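PDB 3OWA: acyl-CoA dehydrogenase from Bacillus anthracis, which probably oxidises acyl-CoA thioesters to 2,3-enoyl-CoA, using bound FAD as the electron acceptor. Local coordinates for residues S369-D373 / S401-R405. Residues are numbered along the deposited sequence; the frame is centred on the assembly and turned at random.
Sequences SEVLD and SRINR
A helix can be joined to a turn by one salt bridge and a few waters, as here. Residues 369-373 form a regular helical turn (Asp373 N to Ser369 O, 2.9 Å); 402-404 keep helical phi/psi without the regular bonds, Asn404 N lying 2.8 Å from Ser401 O, and Arg405 follows at -82/1. The CA atoms come nearest at Ser369-Asn404 (5.7 Å) and Asp373-Ser401 (6.1 Å), an opposite-sense register. Arg405 (m, t, p) reaches back so that its NH1 meets OD1 of Asp373 (chi1 t) at 2.8 Å, a salt bridge at the guanidinium edge; Asp377 of the second subunit also pairs with that NH1. The turn belongs to the helical C-terminal domain of the acyl-CoA dehydrogenase fold, with Ile403 touching FAD and Arg402 bridged to the same Asp377, so subunit interface and flavin pocket meet here. Water 2 ties Arg405 NE (2.9 Å) to Glu370 OE2 (2.6 Å); water 3 links Asp373 OD1 (2.7 Å) to Ser401 OG (2.6 Å). Ser369 (p) packs its CB 3.8 Å from Asn404 O, while its OG bonds to Lys365 O.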
# COMPACT_ATOMS: atom_id res chain seq x y z
N SER A 369 -6.21 -7.47 7.57
CA SER A 369 -6.40 -6.36 6.64
C SER A 369 -5.05 -5.93 6.01
O SER A 369 -5.00 -5.56 4.83
CB SER A 369 -7.10 -5.21 7.35
OG SER A 369 -6.31 -4.70 8.45
N GLU A 370 -3.96 -5.98 6.78
CA GLU A 370 -2.62 -5.64 6.25
C GLU A 370 -2.01 -6.69 5.34
O GLU A 370 -1.34 -6.36 4.36
CB GLU A 370 -1.63 -5.30 7.39
CG GLU A 370 -2.11 -4.05 8.08
CD GLU A 370 -1.08 -3.42 9.01
OE1 GLU A 370 -0.19 -4.14 9.52
OE2 GLU A 370 -1.17 -2.19 9.25
N VAL A 371 -2.24 -7.95 5.62
CA VAL A 371 -1.82 -8.98 4.70
C VAL A 371 -2.59 -8.86 3.37
O VAL A 371 -2.01 -8.99 2.30
CB VAL A 371 -2.10 -10.41 5.35
CG1 VAL A 371 -2.08 -11.48 4.29
CG2 VAL A 371 -1.03 -10.71 6.42
N LEU A 372 -3.90 -8.57 3.43
CA LEU A 372 -4.68 -8.44 2.20
C LEU A 372 -4.17 -7.19 1.45
O LEU A 372 -3.98 -7.23 0.23
CB LEU A 372 -6.17 -8.26 2.48
CG LEU A 372 -7.04 -7.98 1.25
CD1 LEU A 372 -6.90 -9.05 0.21
CD2 LEU A 372 -8.51 -7.67 1.62
N ASP A 373 -3.92 -6.11 2.19
CA ASP A 373 -3.40 -4.88 1.55
C ASP A 373 -2.13 -5.21 0.70
O ASP A 373 -1.95 -4.75 -0.44
CB ASP A 373 -3.07 -3.89 2.67
CG ASP A 373 -2.51 -2.57 2.17
OD1 ASP A 373 -3.27 -1.60 2.00
OD2 ASP A 373 -1.28 -2.49 1.93
N SER A 401 -10.03 -3.24 -0.96
CA SER A 401 -9.25 -3.64 0.20
C SER A 401 -9.05 -2.43 1.12
O SER A 401 -9.03 -2.57 2.36
CB SER A 401 -7.86 -4.13 -0.26
OG SER A 401 -6.93 -4.24 0.82
N ARG A 402 -8.94 -1.25 0.53
CA ARG A 402 -8.35 -0.11 1.29
C ARG A 402 -9.17 0.25 2.57
O ARG A 402 -8.61 0.71 3.64
CB ARG A 402 -8.16 1.09 0.33
CG ARG A 402 -7.48 2.34 0.98
CD ARG A 402 -6.08 1.85 1.52
NE ARG A 402 -5.35 2.81 2.33
CZ ARG A 402 -5.56 3.05 3.63
NH1 ARG A 402 -6.48 2.40 4.33
NH2 ARG A 402 -4.80 3.93 4.26
N ILE A 403 -10.47 0.01 2.50
CA ILE A 403 -11.38 0.41 3.59
C ILE A 403 -11.22 -0.55 4.76
O ILE A 403 -11.55 -0.20 5.91
CB ILE A 403 -12.88 0.56 3.10
CG1 ILE A 403 -13.84 1.14 4.17
CG2 ILE A 403 -13.44 -0.79 2.66
CD1 ILE A 403 -13.46 2.51 4.65
N ASN A 404 -10.69 -1.76 4.53
CA ASN A 404 -10.67 -2.70 5.63
C ASN A 404 -9.74 -2.23 6.75
O ASN A 404 -9.91 -2.67 7.89
CB ASN A 404 -10.21 -4.09 5.21
CG ASN A 404 -11.11 -4.69 4.16
OD1 ASN A 404 -12.30 -4.46 4.18
ND2 ASN A 404 -10.53 -5.41 3.20
N ARG A 405 -8.78 -1.35 6.43
CA ARG A 405 -7.86 -0.87 7.50
C ARG A 405 -8.48 0.24 8.30
O ARG A 405 -7.87 0.81 9.24
CB ARG A 405 -6.51 -0.48 6.89
CG ARG A 405 -5.78 -1.66 6.23
CD ARG A 405 -4.72 -1.26 5.21
NE ARG A 405 -3.90 -0.18 5.80
CZ ARG A 405 -3.18 0.67 5.10
NH1 ARG A 405 -3.17 0.59 3.76
NH2 ARG A 405 -2.51 1.64 5.75
O HOH W 1 -7.45 -4.88 3.68
O HOH W 2 -3.01 -0.53 8.56
O HOH W 3 -5.69 -1.99 0.85